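Local coordinates for 3-oxoacyl-[acyl-carrier-protein] reductase (Sinorhizobium meliloti, PDB 3U9L) that probably reduces 3-oxoacyl groups on acyl carrier protein with NADPH, as a member of the short-chain dehydrogenase/reductase family, at residues R19-A24 with L243-I248; L140-S145 with S186-G191. One frame throughout, in Å; residues are numbered along the deposited sequence.

Contact 1. Residues R19-A24 with L243-I248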
loop_
_atom_site.group_PDB
_atom_site.type_symbol
_atom_site.label_atom_id
_atom_site.label_comp_id
_atom_site.label_asym_id
_atom_site.label_seq_id
_atom_site.Cartn_x
_atom_site.Cartn_y
_atom_site.Cartn_z
ATOM N N ARG A 19 -14.203 -19.327 0.353
ATOM C CA ARG A 19 -14.980 -20.552 0.308
ATOM C C ARG A 19 -16.396 -20.381 -0.216
ATOM O O ARG A 19 -16.834 -21.160 -1.016
ATOM C CB ARG A 19 -15.006 -21.157 1.693
ATOM C CG ARG A 19 -15.908 -22.356 1.817
ATOM C CD ARG A 19 -15.420 -23.180 2.972
ATOM N NE ARG A 19 -16.517 -23.810 3.639
ATOM C CZ ARG A 19 -16.442 -24.296 4.886
ATOM N NH1 ARG A 19 -15.305 -24.251 5.605
ATOM N NH2 ARG A 19 -17.515 -24.805 5.395
ATOM N N LEU A 20 -17.130 -19.387 0.241
ATOM C CA LEU A 20 -18.475 -19.203 -0.259
ATOM C C LEU A 20 -18.412 -18.845 -1.736
ATOM O O LEU A 20 -19.286 -19.191 -2.570
ATOM C CB LEU A 20 -19.140 -18.071 0.510
ATOM C CG LEU A 20 -19.398 -18.357 1.997
ATOM C CD1 LEU A 20 -20.229 -17.245 2.678
ATOM C CD2 LEU A 20 -20.102 -19.695 2.161
ATOM N N THR A 21 -17.371 -18.120 -2.106
ATOM C CA THR A 21 -17.261 -17.784 -3.540
ATOM C C THR A 21 -17.002 -19.007 -4.404
ATOM O O THR A 21 -17.601 -19.130 -5.491
ATOM C CB THR A 21 -16.201 -16.689 -3.769
ATOM O OG1 THR A 21 -16.650 -15.506 -3.101
ATOM C CG2 THR A 21 -16.070 -16.360 -5.252
ATOM N N ALA A 22 -16.106 -19.894 -3.967
ATOM C CA ALA A 22 -15.823 -21.131 -4.706
ATOM C C ALA A 22 -17.109 -21.968 -4.835
ATOM O O ALA A 22 -17.462 -22.415 -5.919
ATOM C CB ALA A 22 -14.742 -21.910 -4.016
ATOM N N GLU A 23 -17.870 -22.087 -3.742
ATOM C CA GLU A 23 -19.124 -22.840 -3.791
ATOM C C GLU A 23 -20.158 -22.189 -4.714
ATOM O O GLU A 23 -20.799 -22.861 -5.519
ATOM C CB GLU A 23 -19.688 -23.050 -2.369
ATOM C CG GLU A 23 -18.684 -23.759 -1.485
ATOM C CD GLU A 23 -19.154 -23.964 -0.019
ATOM O OE1 GLU A 23 -20.067 -23.228 0.451
ATOM O OE2 GLU A 23 -18.575 -24.870 0.661
ATOM N N ALA A 24 -20.341 -20.884 -4.611
ATOM C CA ALA A 24 -21.310 -20.229 -5.508
ATOM C C ALA A 24 -20.933 -20.321 -6.986
ATOM O O ALA A 24 -21.798 -20.516 -7.859
ATOM C CB ALA A 24 -21.532 -18.750 -5.086
ATOM N N LEU A 243 -23.173 -11.967 0.256
ATOM C CA LEU A 243 -23.383 -10.904 -0.728
ATOM C C LEU A 243 -22.161 -10.790 -1.633
ATOM O O LEU A 243 -22.277 -10.430 -2.768
ATOM C CB LEU A 243 -23.531 -9.567 -0.017
ATOM C CG LEU A 243 -24.829 -9.461 0.797
ATOM C CD1 LEU A 243 -24.802 -8.229 1.719
ATOM C CD2 LEU A 243 -25.941 -9.413 -0.235
ATOM N N VAL A 244 -20.982 -11.044 -1.079
ATOM C CA VAL A 244 -19.751 -10.933 -1.827
ATOM C C VAL A 244 -19.703 -12.057 -2.857
ATOM O O VAL A 244 -19.416 -11.807 -4.022
ATOM C CB VAL A 244 -18.530 -11.002 -0.905
ATOM C CG1 VAL A 244 -17.227 -11.066 -1.724
ATOM C CG2 VAL A 244 -18.526 -9.808 0.055
ATOM N N ALA A 245 -19.981 -13.292 -2.432
ATOM C CA ALA A 245 -19.981 -14.423 -3.343
ATOM C C ALA A 245 -20.963 -14.162 -4.485
ATOM O O ALA A 245 -20.680 -14.453 -5.661
ATOM C CB ALA A 245 -20.312 -15.744 -2.595
ATOM N N ASP A 246 -22.102 -13.560 -4.184
ATOM C CA ASP A 246 -23.088 -13.409 -5.249
ATOM C C ASP A 246 -22.645 -12.309 -6.202
ATOM O O ASP A 246 -22.858 -12.426 -7.390
ATOM C CB ASP A 246 -24.480 -13.123 -4.692
ATOM C CG ASP A 246 -25.035 -14.309 -3.859
ATOM O OD1 ASP A 246 -24.936 -15.521 -4.305
ATOM O OD2 ASP A 246 -25.526 -14.003 -2.739
ATOM N N ALA A 247 -21.995 -11.266 -5.684
ATOM C CA ALA A 247 -21.420 -10.233 -6.593
ATOM C C ALA A 247 -20.411 -10.843 -7.517
ATOM O O ALA A 247 -20.341 -10.481 -8.678
ATOM C CB ALA A 247 -20.792 -9.076 -5.803
ATOM N N ILE A 248 -19.621 -11.790 -7.025
ATOM C CA ILE A 248 -18.601 -12.405 -7.883
ATOM C C ILE A 248 -19.156 -13.319 -8.991
ATOM O O ILE A 248 -18.669 -13.322 -10.126
ATOM C CB ILE A 248 -17.527 -13.140 -7.055
ATOM C CG1 ILE A 248 -16.729 -12.096 -6.301
ATOM C CG2 ILE A 248 -16.595 -13.973 -7.995
ATOM C CD1 ILE A 248 -15.831 -12.665 -5.238
#

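Contact 2. Residues L140-S145 with S186-G191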
loop_
_atom_site.group_PDB
_atom_site.type_symbol
_atom_site.label_atom_id
_atom_site.label_comp_id
_atom_site.label_asym_id
_atom_site.label_seq_id
_atom_site.Cartn_x
_atom_site.Cartn_y
_atom_site.Cartn_z
ATOM N N LEU A 140 -9.676 -13.349 -16.969
ATOM C CA LEU A 140 -10.198 -12.334 -16.046
ATOM C C LEU A 140 -9.503 -12.507 -14.758
ATOM O O LEU A 140 -9.459 -13.645 -14.242
ATOM C CB LEU A 140 -11.687 -12.516 -15.823
ATOM C CG LEU A 140 -12.447 -11.703 -14.742
ATOM C CD1 LEU A 140 -12.518 -10.179 -15.073
ATOM C CD2 LEU A 140 -13.859 -12.276 -14.608
ATOM N N LEU A 141 -8.911 -11.408 -14.256
ATOM C CA LEU A 141 -8.384 -11.345 -12.905
ATOM C C LEU A 141 -9.410 -10.661 -12.043
ATOM O O LEU A 141 -9.920 -9.559 -12.382
ATOM C CB LEU A 141 -7.078 -10.514 -12.838
ATOM C CG LEU A 141 -5.766 -11.263 -12.918
ATOM C CD1 LEU A 141 -5.865 -12.113 -14.236
ATOM C CD2 LEU A 141 -4.632 -10.295 -12.991
ATOM N N ILE A 142 -9.705 -11.286 -10.914
ATOM C CA ILE A 142 -10.558 -10.650 -9.925
ATOM C C ILE A 142 -9.737 -10.531 -8.660
ATOM O O ILE A 142 -9.159 -11.516 -8.173
ATOM C CB ILE A 142 -11.860 -11.520 -9.667
ATOM C CG1 ILE A 142 -12.661 -11.716 -10.960
ATOM C CG2 ILE A 142 -12.728 -10.933 -8.578
ATOM C CD1 ILE A 142 -13.954 -12.498 -10.771
ATOM N N TRP A 143 -9.699 -9.337 -8.082
ATOM C CA TRP A 143 -8.945 -9.152 -6.850
ATOM C C TRP A 143 -9.956 -8.856 -5.759
ATOM O O TRP A 143 -10.904 -8.088 -5.979
ATOM C CB TRP A 143 -8.015 -7.937 -7.022
ATOM C CG TRP A 143 -6.999 -8.039 -8.155
ATOM C CD1 TRP A 143 -7.253 -7.939 -9.522
ATOM C CD2 TRP A 143 -5.588 -8.215 -8.021
ATOM N NE1 TRP A 143 -6.049 -8.039 -10.242
ATOM C CE2 TRP A 143 -5.024 -8.194 -9.345
ATOM C CE3 TRP A 143 -4.729 -8.368 -6.920
ATOM C CZ2 TRP A 143 -3.653 -8.346 -9.564
ATOM C CZ3 TRP A 143 -3.382 -8.469 -7.144
ATOM C CH2 TRP A 143 -2.856 -8.483 -8.446
ATOM N N ILE A 144 -9.783 -9.442 -4.587
ATOM C CA ILE A 144 -10.628 -9.064 -3.437
ATOM C C ILE A 144 -9.856 -8.037 -2.703
ATOM O O ILE A 144 -8.811 -8.319 -2.093
ATOM C CB ILE A 144 -10.940 -10.238 -2.480
ATOM C CG1 ILE A 144 -11.405 -11.458 -3.252
ATOM C CG2 ILE A 144 -11.924 -9.783 -1.334
ATOM C CD1 ILE A 144 -12.554 -11.191 -4.148
ATOM N N SER A 145 -10.337 -6.812 -2.775
ATOM C CA SER A 145 -9.614 -5.716 -2.236
ATOM C C SER A 145 -10.283 -5.469 -0.875
ATOM O O SER A 145 -10.724 -6.429 -0.233
ATOM C CB SER A 145 -9.787 -4.515 -3.152
ATOM O OG SER A 145 -9.017 -3.426 -2.739
ATOM N N SER A 186 -11.432 -7.144 -12.671
ATOM C CA SER A 186 -12.518 -6.645 -11.874
ATOM C C SER A 186 -12.087 -6.724 -10.392
ATOM O O SER A 186 -11.478 -7.729 -9.957
ATOM C CB SER A 186 -13.808 -7.437 -12.212
ATOM O OG SER A 186 -14.850 -6.977 -11.367
ATOM N N ILE A 187 -12.342 -5.655 -9.622
ATOM C CA ILE A 187 -11.884 -5.586 -8.270
ATOM C C ILE A 187 -13.115 -5.529 -7.346
ATOM O O ILE A 187 -13.996 -4.689 -7.491
ATOM C CB ILE A 187 -11.026 -4.339 -7.990
ATOM C CG1 ILE A 187 -9.785 -4.308 -8.930
ATOM C CG2 ILE A 187 -10.623 -4.343 -6.499
ATOM C CD1 ILE A 187 -8.841 -3.076 -8.901
ATOM N N ILE A 188 -13.172 -6.452 -6.416
ATOM C CA ILE A 188 -14.260 -6.506 -5.465
ATOM C C ILE A 188 -13.793 -5.758 -4.220
ATOM O O ILE A 188 -12.697 -5.993 -3.691
ATOM C CB ILE A 188 -14.612 -7.975 -5.101
ATOM C CG1 ILE A 188 -14.744 -8.880 -6.373
ATOM C CG2 ILE A 188 -15.814 -8.022 -4.190
ATOM C CD1 ILE A 188 -15.725 -8.391 -7.476
ATOM N N VAL A 189 -14.648 -4.854 -3.784
ATOM C CA VAL A 189 -14.387 -4.012 -2.645
ATOM C C VAL A 189 -15.380 -4.292 -1.468
ATOM O O VAL A 189 -16.404 -3.649 -1.320
ATOM C CB VAL A 189 -14.315 -2.523 -3.064
ATOM C CG1 VAL A 189 -13.867 -1.677 -1.912
ATOM C CG2 VAL A 189 -13.320 -2.371 -4.234
ATOM N N PRO A 190 -15.056 -5.289 -0.642
ATOM C CA PRO A 190 -15.906 -5.679 0.508
ATOM C C PRO A 190 -15.720 -4.758 1.674
ATOM O O PRO A 190 -14.584 -4.377 1.974
ATOM C CB PRO A 190 -15.392 -7.077 0.914
ATOM C CG PRO A 190 -14.297 -7.411 -0.017
ATOM C CD PRO A 190 -13.882 -6.166 -0.786
ATOM N N GLY A 191 -16.832 -4.392 2.311
ATOM C CA GLY A 191 -16.783 -3.595 3.530
ATOM C C GLY A 191 -16.658 -4.537 4.715
ATOM O O GLY A 191 -16.224 -5.695 4.575
#

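Contact 1. Residues R19-A24 with L243-I248
Thr21 and Ala245 bring together two helices of the Rossmann-type fold, 16-27 and 242-252. Helix 16-27 follows the first strand of the parallel sheet. Helix 242-252 precedes the last strand, 262-265. The two short segments cross at 43° between their N-to-C directions, their axes 8.4 Å apart at closest approach. Small residues make this close approach possible: the CA atoms of Thr21 and Ala245 are only 4.3 Å apart.

The methyl of Ala245 sits against the backbone of the first helix. Its CB lies 3.6 Å from Leu20 O. The CB atoms of Leu20 and Ala24, one helical turn apart, each approach that same methyl at 4.1 Å. Leu20 touches through its CB and not through its branched end.

Thr21 meets the second helix with both branches. Its OG1 lies 3.5 Å from Ala245 CA, and its CG2 packs 3.7 Å from Ile248 CG2. The Ile248 CD1 methyl reaches both branches of Thr21, and the two side chains cross at about a right angle. With chi1 at -64°, Thr21 OG1 turns back beside its own backbone N. There it hydrogen-bonds to Phe17 O, one turn earlier. The hydroxyl is therefore satisfied within its own helix, although it faces apolar atoms of the other one.

No hydrogen bond or salt bridge joins the two segments. Arg19 and Glu23 lie on another side of their helix, where Arg19 touches helix 44-57. Close helix-helix packing through small side chains, on one face of a parallel sheet, fits the alpha/beta Rossmann fold of the short-chain dehydrogenases.

Contact 2. Residues L140-S145 with S186-G191
Trp143 and Ser145 pair with Ser186 and Ile188 by backbone bonds between two adjacent parallel strands of the central sheet. The bonds alternate between the strands in the parallel pattern. Ser186 N donates to Leu141 O at 2.9 Å. Trp143 N donates to Ser186 O at 3.0 Å, in the carbonyl plane. Ile188 N then reaches Trp143 O at 2.8 Å, with a C=O...N angle of 177°. Ser145 N closes the series on Ile188 O at 2.7 Å. Two carbonyls also receive a CA-H contact: Ile142 CA lies 3.1 Å from Ser186 O, and Ile187 CA approaches Trp143 O.

Other polar atoms find partners outside the two segments: Ser145 OG hydrogen-bonds to Asp168 OD2 of helix 158-179, Ser186 OG to Pro260 O, and the backbone carbonyl Ile144 O to Lys164 NZ.

Ile142, Ile144 and Ile188 share one face. Ile142 CG2 meets Ile188 CG1 at 3.6 Å, while Ile144 and Ile188 lie side by side, pointing the same way. Ile144 CG2 packs at 3.6 Å on Pro190 CG. Just past the strand end, Ser145 CB lies 3.5 Å from Ile187 CG2, tighter than usual van der Waals contact.

These strands and helix 158-179 form a beta-alpha-beta unit; helices 108-136 and 158-179 pack on the face of Trp143 and Ile187, and helix 242-252 on the face of Ile142, Ile144 and Ile188. Strand 90-93 flanks 139-144, bonding through Leu91 and His93 to the backbone of Ile142, and strand 262-265 lies beside 183-190.

Both contacts are buried, but contact 2 lies deeper: its centre is about 6 Å from the centre of the chain, that of contact 1 about 12 Å. Contact 2 joins neighbouring strands mainly through backbone hydrogen bonds. Contact 1 joins helices through van der Waals packing and has no hydrogen bond across it. They share no helix or strand, yet they touch: Ile248 CD1 lies 3.8 Å from Ile144 CD1, and Ile248 CG1 is equally close to Ile188 CG1. Ile248 thus packs on Thr21 and on the sheet, linking the helix layer to the strands. Along the chain, contact 2 is nested within the loop that contact 1 closes.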